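Local coordinates for phosphoprotein (PDB 3T4R) that probably acts as a noncatalytic polymerase cofactor that holds the viral RNA polymerase on the nucleoprotein-RNA template and keeps soluble nucleoprotein from coating non-genomic RNA, at residues D14-I19 with E49-I54; V30-P35 with H62-A67; D36-M41 with N56-N61. All blocks are in the same frame, centred on the assembly; numbering follows the deposited sequence. Where two conformers were deposited one is given.

Contact 1 of 3, residues D14-I19 with E49-I54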
# COMPACT_ATOMS: atom_id res chain seq x y z
N ASP A 14 2.67 7.87 -4.38
CA ASP A 14 3.06 9.04 -3.62
C ASP A 14 4.01 8.59 -2.56
O ASP A 14 4.77 9.39 -2.04
CB ASP A 14 1.85 9.66 -2.95
CG ASP A 14 0.98 10.45 -3.91
OD1 ASP A 14 1.44 10.86 -5.01
OD2 ASP A 14 -0.18 10.71 -3.53
N LEU A 15 3.95 7.31 -2.20
CA LEU A 15 4.90 6.75 -1.22
C LEU A 15 6.11 6.08 -1.88
O LEU A 15 6.89 5.42 -1.21
CB LEU A 15 4.16 5.74 -0.33
CG LEU A 15 3.07 6.31 0.57
CD1 LEU A 15 2.38 5.12 1.32
CD2 LEU A 15 3.58 7.30 1.60
N ASP A 16 6.28 6.28 -3.18
CA ASP A 16 7.50 5.91 -3.93
C ASP A 16 7.57 4.49 -4.38
O ASP A 16 8.55 4.07 -4.83
CB ASP A 16 8.77 6.36 -3.21
CG ASP A 16 8.97 7.88 -3.28
OD1 ASP A 16 8.92 8.47 -4.38
OD2 ASP A 16 9.08 8.49 -2.19
N TRP A 17 6.46 3.77 -4.35
CA TRP A 17 6.41 2.48 -4.99
C TRP A 17 6.52 2.73 -6.48
O TRP A 17 6.03 3.77 -6.96
CB TRP A 17 5.08 1.77 -4.63
CG TRP A 17 5.31 0.80 -3.54
CD1 TRP A 17 5.74 -0.47 -3.69
CD2 TRP A 17 5.25 1.03 -2.12
NE1 TRP A 17 5.93 -1.07 -2.46
CE2 TRP A 17 5.63 -0.16 -1.47
CE3 TRP A 17 4.91 2.13 -1.34
CZ2 TRP A 17 5.68 -0.28 -0.06
CZ3 TRP A 17 4.96 2.02 0.02
CH2 TRP A 17 5.36 0.83 0.66
N GLU A 18 7.13 1.84 -7.24
CA GLU A 18 7.32 2.19 -8.64
C GLU A 18 5.98 1.94 -9.29
O GLU A 18 5.26 1.03 -8.89
CB GLU A 18 8.47 1.38 -9.26
CG GLU A 18 9.40 2.06 -10.35
CD GLU A 18 10.19 3.30 -9.87
OE1 GLU A 18 10.90 3.16 -8.86
OE2 GLU A 18 10.10 4.41 -10.51
N ILE A 19 5.63 2.76 -10.26
CA ILE A 19 4.38 2.66 -11.02
C ILE A 19 4.34 1.34 -11.72
O ILE A 19 3.28 0.72 -11.78
CB ILE A 19 4.27 3.83 -12.00
CG1 ILE A 19 3.23 4.83 -11.51
CG2 ILE A 19 3.72 3.41 -13.32
CD1 ILE A 19 3.73 5.80 -10.59
N GLU A 49 6.83 12.94 8.01
CA GLU A 49 7.29 11.59 7.82
C GLU A 49 6.17 10.71 8.26
O GLU A 49 6.38 9.66 8.90
CB GLU A 49 8.61 11.32 8.53
CG GLU A 49 9.50 10.49 7.58
CD GLU A 49 9.07 10.65 6.03
OE1 GLU A 49 9.21 9.56 5.20
OE2 GLU A 49 8.76 11.86 5.66
N LEU A 50 4.97 11.21 7.92
CA LEU A 50 3.76 10.46 7.83
C LEU A 50 4.08 9.46 6.75
O LEU A 50 3.66 8.29 6.81
CB LEU A 50 2.63 11.41 7.43
CG LEU A 50 1.23 10.82 7.44
CD1 LEU A 50 0.92 10.10 8.76
CD2 LEU A 50 0.25 11.97 7.20
N LYS A 51 4.83 9.95 5.76
CA LYS A 51 5.30 9.15 4.65
C LYS A 51 6.01 7.89 5.18
O LYS A 51 5.64 6.77 4.86
CB LYS A 51 6.21 10.00 3.78
CG LYS A 51 6.70 9.36 2.49
CD LYS A 51 7.20 10.43 1.53
CE LYS A 51 7.94 9.74 0.41
NZ LYS A 51 8.10 10.62 -0.81
N GLU A 52 7.00 8.06 6.03
CA GLU A 52 7.71 6.89 6.49
C GLU A 52 6.81 6.01 7.31
O GLU A 52 6.95 4.82 7.25
CB GLU A 52 8.95 7.25 7.32
CG GLU A 52 10.21 6.52 6.88
CD GLU A 52 11.51 7.31 7.19
OE1 GLU A 52 12.07 7.08 8.29
OE2 GLU A 52 11.99 8.18 6.37
N LYS A 53 5.91 6.60 8.10
CA LYS A 53 4.95 5.86 8.94
C LYS A 53 4.08 4.90 8.11
O LYS A 53 4.04 3.69 8.35
CB LYS A 53 4.05 6.83 9.72
CG LYS A 53 3.40 6.22 11.05
CD LYS A 53 2.23 7.10 11.52
CE LYS A 53 0.87 6.35 11.63
NZ LYS A 53 0.76 5.35 12.76
N ILE A 54 3.42 5.46 7.11
CA ILE A 54 2.56 4.72 6.23
C ILE A 54 3.29 3.69 5.41
O ILE A 54 2.76 2.58 5.25
CB ILE A 54 1.83 5.68 5.31
CG1 ILE A 54 1.08 6.69 6.16
CG2 ILE A 54 0.86 4.90 4.38
CD1 ILE A 54 0.47 7.79 5.39
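Lys51 holds CG anti to its backbone N (chi1 -174°) and runs extended beyond CG, which carries its ammonium across to Asp16. Leu15 and Asp16 both keep CG beside their own N, anti to the carbonyl carbon. The turn that presents them is a Schellman motif, which ends helix 4-14. Asp16 is its C-prime residue, with a positive phi of 83°. Its backbone N bonds back to Ala13 O, and Trp17 N bonds back to Leu12 O.

The polar part of the contact is a salt bridge. Lys51 NZ donates to Asp16 OD2 at 2.7 Å. It comes in on the syn side of the carboxylate, 26° out of its plane, and the two side chains cross at about a right angle. Lys51 NZ also lies 3.8 Å from Asp14 O, a longer approach near the C-terminal end of the helix. A positive charge there is probably favourable for the helix end.

Next to the salt bridge the contact is apolar and uses the aliphatic part of Lys51. The Leu15 and Lys51 side chains slide past each other in opposite directions, with Leu15 CD2 3.8 Å from Lys51 CG. Leu46, from the loop before helix 50-72, packs on both Leu15 and Ile54. Leu15 O accepts a hydrogen bond from Gln55 NE2, so the turn is also held to helix 50-72 through its backbone. The tightest apolar spot is where Leu15 and Ile54 cross at about a right angle: Leu15 CD1 meets Ile54 CG2 at 3.4 Å, closer than usual for two methyl carbons.

Contact 2 of 3, residues V30-P35 with H62-A67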
# COMPACT_ATOMS: atom_id res chain seq x y z
N VAL A 30 -4.06 -4.71 -3.92
CA VAL A 30 -4.11 -3.29 -3.49
C VAL A 30 -4.90 -3.11 -2.15
O VAL A 30 -4.43 -2.48 -1.18
CB VAL A 30 -4.70 -2.35 -4.62
CG1 VAL A 30 -4.88 -0.95 -4.08
CG2 VAL A 30 -3.78 -2.31 -5.85
N ASP A 31 -6.10 -3.68 -2.10
CA ASP A 31 -6.94 -3.64 -0.91
C ASP A 31 -6.26 -4.23 0.28
O ASP A 31 -6.37 -3.71 1.37
CB ASP A 31 -8.28 -4.38 -1.12
CG ASP A 31 -9.25 -3.63 -2.02
OD1 ASP A 31 -9.16 -2.41 -2.20
OD2 ASP A 31 -10.19 -4.25 -2.47
N PHE A 32 -5.49 -5.27 0.11
CA PHE A 32 -4.76 -5.89 1.22
C PHE A 32 -3.53 -5.05 1.68
O PHE A 32 -3.23 -4.93 2.87
CB PHE A 32 -4.30 -7.25 0.77
CG PHE A 32 -3.50 -7.98 1.79
CD1 PHE A 32 -3.81 -9.25 2.11
CD2 PHE A 32 -2.41 -7.37 2.43
CE1 PHE A 32 -3.03 -9.91 3.05
CE2 PHE A 32 -1.68 -8.02 3.39
CZ PHE A 32 -1.99 -9.26 3.70
N LEU A 33 -2.83 -4.47 0.74
CA LEU A 33 -1.69 -3.70 1.08
C LEU A 33 -2.04 -2.36 1.72
O LEU A 33 -1.32 -1.88 2.60
CB LEU A 33 -0.90 -3.46 -0.21
CG LEU A 33 -0.25 -4.66 -0.86
CD1 LEU A 33 0.47 -4.20 -2.08
CD2 LEU A 33 0.78 -5.27 0.02
N VAL A 34 -3.09 -1.75 1.22
CA VAL A 34 -3.58 -0.42 1.64
C VAL A 34 -5.03 -0.57 2.11
O VAL A 34 -5.96 -0.28 1.41
CB VAL A 34 -3.49 0.60 0.52
CG1 VAL A 34 -3.70 1.99 1.10
CG2 VAL A 34 -2.06 0.60 -0.13
N PRO A 35 -5.21 -1.11 3.31
CA PRO A 35 -6.54 -1.14 3.85
C PRO A 35 -7.08 0.31 4.00
O PRO A 35 -6.25 1.25 3.94
CB PRO A 35 -6.31 -1.80 5.23
CG PRO A 35 -4.95 -2.55 5.08
CD PRO A 35 -4.17 -1.70 4.20
N HIS A 62 2.74 -6.08 3.19
CA HIS A 62 3.33 -6.80 2.08
C HIS A 62 4.10 -7.98 2.57
O HIS A 62 4.17 -8.97 1.89
CB HIS A 62 4.24 -5.87 1.28
CG HIS A 62 4.66 -6.42 -0.05
ND1 HIS A 62 4.71 -5.61 -1.18
CD2 HIS A 62 5.08 -7.68 -0.44
CE1 HIS A 62 5.15 -6.35 -2.20
NE2 HIS A 62 5.38 -7.60 -1.77
N ILE A 63 4.70 -7.86 3.76
CA ILE A 63 5.47 -8.92 4.44
C ILE A 63 4.51 -10.07 4.74
O ILE A 63 4.79 -11.19 4.39
CB ILE A 63 6.15 -8.39 5.78
CG1 ILE A 63 7.39 -7.58 5.51
CG2 ILE A 63 6.43 -9.48 6.77
CD1 ILE A 63 7.61 -6.57 6.61
N ALA A 64 3.38 -9.74 5.34
CA ALA A 64 2.30 -10.69 5.58
C ALA A 64 1.95 -11.48 4.33
O ALA A 64 1.85 -12.69 4.39
CB ALA A 64 1.07 -10.00 6.17
N LEU A 65 1.79 -10.79 3.20
CA LEU A 65 1.32 -11.37 1.96
C LEU A 65 2.35 -12.31 1.45
O LEU A 65 2.02 -13.43 1.08
CB LEU A 65 1.14 -10.30 0.93
CG LEU A 65 0.13 -10.44 -0.16
CD1 LEU A 65 -0.64 -11.77 -0.15
CD2 LEU A 65 -0.82 -9.28 0.04
N MSE A 66 3.59 -11.84 1.41
CA MSE A 66 4.72 -12.66 0.97
C MSE A 66 4.83 -13.93 1.79
O MSE A 66 5.06 -14.99 1.25
CB MSE A 66 6.05 -11.90 1.09
CG MSE A 66 6.37 -10.86 0.03
SE MSE A 66 8.10 -10.02 0.47
CE MSE A 66 7.76 -8.89 2.04
N ALA A 67 4.74 -13.81 3.11
CA ALA A 67 4.93 -14.94 3.97
C ALA A 67 3.94 -16.06 3.62
O ALA A 67 4.28 -17.25 3.63
CB ALA A 67 4.71 -14.52 5.35
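This is an apolar helix-to-helix contact near the surface of the small helical bundle that forms the phosphoprotein C-terminal domain. Phe32 and Leu33 at the end of helix 27-33 pack on His62, Ala64 and Leu65 of helix 50-72. No hydrogen bond passes between the two segments. The backbones come closest at Leu33 and His62, whose CA atoms are 6.0 Å apart.

The main element is a CH-pi interaction. Leu65 CD2 stands over one face of the Phe32 ring, 3.4 Å from the ring centroid and 10° off the ring normal. The methyl is centred on the ring: it lies 3.4 Å from Phe32 CD2 and 3.8 Å from Phe32 CE1, the atom across the ring. Phe32 CB points toward the long helix, and chi1 of 178° puts CG anti to the backbone N, beside the carbonyl carbon. The Phe32 and Leu65 side chains slide past each other in opposite directions. Ala64 meets the same ring differently. Its CB sits at the ring edge, near the ring plane, 4.0 Å from Phe32 CZ.

Leu33 makes the second part of the contact. Its CD2 reaches His62 CA at 3.6 Å and His62 CB at 3.7 Å. The two side chains lie side by side and point the same way. Leu33 CD2 approaches the imidazole obliquely, and at 4.3 Å it also meets Leu65 CD2, which joins the two parts.

Tyr25, from the loop before helix 27-33, touches both Leu33 and His62. On another side of helix 27-33, Val30 packs on Arg5 and Lys8 of helix 4-14, and Asp31 forms a salt bridge with Arg5. Helix 27-33 is therefore held between the first helix and the last.

Contact 3 of 3, residues D36-M41 with N56-N61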
# COMPACT_ATOMS: atom_id res chain seq x y z
N ASP A 36 -8.39 0.52 4.19
CA ASP A 36 -8.98 1.87 4.23
C ASP A 36 -8.43 2.76 5.39
O ASP A 36 -8.44 3.96 5.31
CB ASP A 36 -10.51 1.80 4.42
CG ASP A 36 -11.22 0.96 3.32
OD1 ASP A 36 -10.67 0.88 2.22
OD2 ASP A 36 -12.33 0.38 3.54
N ASP A 37 -8.04 2.15 6.49
CA ASP A 37 -7.45 2.84 7.63
C ASP A 37 -6.11 3.45 7.25
O ASP A 37 -5.71 4.45 7.77
CB ASP A 37 -7.31 1.93 8.87
CG ASP A 37 -6.39 0.67 8.64
OD1 ASP A 37 -5.36 0.51 9.35
OD2 ASP A 37 -6.74 -0.20 7.81
N ILE A 38 -5.39 2.78 6.35
CA ILE A 38 -4.08 3.29 5.89
C ILE A 38 -4.21 4.43 4.89
O ILE A 38 -3.53 5.45 5.00
CB ILE A 38 -3.16 2.13 5.40
CG1 ILE A 38 -2.80 1.23 6.61
CG2 ILE A 38 -1.90 2.69 4.69
CD1 ILE A 38 -1.87 0.14 6.28
N LEU A 39 -5.16 4.29 3.96
CA LEU A 39 -5.49 5.35 3.07
C LEU A 39 -5.86 6.60 3.85
O LEU A 39 -5.46 7.67 3.48
CB LEU A 39 -6.70 4.99 2.22
CG LEU A 39 -6.89 5.50 0.78
CD1 LEU A 39 -8.30 5.69 0.50
CD2 LEU A 39 -6.02 6.65 0.33
N ALA A 40 -6.65 6.43 4.92
CA ALA A 40 -7.24 7.51 5.69
C ALA A 40 -6.15 8.31 6.36
O ALA A 40 -6.28 9.50 6.57
CB ALA A 40 -8.14 6.95 6.69
N MSE A 41 -5.03 7.65 6.62
CA MSE A 41 -3.86 8.28 7.24
C MSE A 41 -3.34 9.44 6.39
O MSE A 41 -2.82 10.44 6.93
CB MSE A 41 -2.74 7.25 7.45
CG MSE A 41 -2.97 6.29 8.62
SE MSE A 41 -1.42 5.09 8.94
CE MSE A 41 -1.93 4.43 10.73
N ASN A 56 5.94 2.14 6.27
CA ASN A 56 6.16 1.07 7.22
C ASN A 56 4.90 0.16 7.36
O ASN A 56 5.01 -1.08 7.42
CB ASN A 56 6.60 1.63 8.59
CG ASN A 56 8.07 2.12 8.59
OD1 ASN A 56 8.91 1.58 7.85
ND2 ASN A 56 8.39 3.07 9.50
N GLU A 57 3.74 0.77 7.45
CA GLU A 57 2.51 -0.01 7.60
C GLU A 57 2.27 -0.89 6.37
O GLU A 57 1.85 -2.04 6.51
CB GLU A 57 1.28 0.90 7.83
CG GLU A 57 1.28 1.61 9.16
CD GLU A 57 0.29 1.05 10.12
OE1 GLU A 57 0.19 -0.20 10.21
OE2 GLU A 57 -0.38 1.85 10.82
N ILE A 58 2.49 -0.34 5.18
CA ILE A 58 2.23 -1.05 3.93
C ILE A 58 3.24 -2.22 3.73
O ILE A 58 2.88 -3.33 3.29
CB ILE A 58 2.33 -0.06 2.77
CG1 ILE A 58 1.05 0.82 2.76
CG2 ILE A 58 2.35 -0.77 1.42
CD1 ILE A 58 1.16 2.00 1.88
N ILE A 59 4.49 -1.95 4.03
CA ILE A 59 5.58 -2.99 4.06
C ILE A 59 5.25 -4.12 5.01
O ILE A 59 5.36 -5.26 4.64
CB ILE A 59 6.96 -2.42 4.42
CG1 ILE A 59 7.38 -1.40 3.35
CG2 ILE A 59 7.99 -3.55 4.46
CD1 ILE A 59 8.67 -0.97 3.43
N GLU A 60 4.68 -3.80 6.17
CA GLU A 60 4.20 -4.84 7.05
C GLU A 60 3.15 -5.75 6.40
O GLU A 60 3.19 -6.95 6.55
CB GLU A 60 3.70 -4.24 8.35
CG GLU A 60 4.30 -4.86 9.54
CD GLU A 60 5.69 -4.31 9.84
OE1 GLU A 60 5.74 -3.04 10.09
OE2 GLU A 60 6.73 -5.14 9.83
N ASN A 61 2.26 -5.17 5.61
CA ASN A 61 1.19 -5.87 4.99
C ASN A 61 1.77 -6.63 3.87
O ASN A 61 1.32 -7.68 3.56
CB ASN A 61 0.18 -4.89 4.42
CG ASN A 61 -0.68 -4.22 5.49
OD1 ASN A 61 -0.78 -4.69 6.61
ND2 ASN A 61 -1.33 -3.13 5.12
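Ile38 reaches over to Glu57, Ile58 and Asn61 and carries most of this contact between helix 36-41 and helix 50-72. Its CG1 lies beside the backbone N, anti to the carbonyl carbon (chi1 -67°), and CD1 continues in an extended direction. CD1 therefore projects to the other helix, while CG2 is the branch anti to the backbone N.

The two branches have different partners. Ile38 CD1 meets Glu57 CB at 3.6 Å and Asn61 ND2 at 3.5 Å, one turn further along the helix. Ile38 and Asn61 reach toward each other tip to tip. The amide end of Asn61 has a polar partner elsewhere: ND2 donates a hydrogen bond to Leu33 O. A buried methyl group thus packs against an amide nitrogen whose bond is made to the end of another helix. The other branch, Ile38 CG2, rests 4.0 Å from Ile58 CG1.

Beside this buried part, selenomethionine Met41 crosses Glu57 at about a right angle. The extended Met41 chain brings SE and CE up to Glu57. In Glu57, chi2 (-107°) turns CD off the extended path, and OE2 meets the methyl. Glu57 OE2 is 3.0 Å from Met41 CE, a short approach whose detail is doubtful, and 3.9 Å from Met41 SE. No hydrogen bond crosses between the segments.

Ile38 and Met41 also touch Ile54, an earlier residue of the long helix, and Ile58 packs on Leu12 of helix 4-14. The two helix segments run nearly antiparallel, with a crossing angle of -160° and axes 11.0 Å apart. Such an antiparallel pair, with Ile38 against Ile58 in its buried part, belongs to the small helical bundle of this phosphoprotein C-terminal domain.

In the fold
From the N terminus, helix 4-14 leads into the turn of contact 1, which joins helix 50-72 near its start and closes a long loop. After helix 19-22 comes helix 27-33, which meets the same long helix further along, in contact 2. Helix 36-41 comes next and packs on the stretch between, in contact 3. Contact 1 crosses both others along the chain, while contact 3 falls within the span that contact 2 closes. Contacts 1 and 2 lie on opposite sides of the chain's centre, about 15 Å apart between centres. Contact 3 touches both, so the three form a continuous row along helix 50-72.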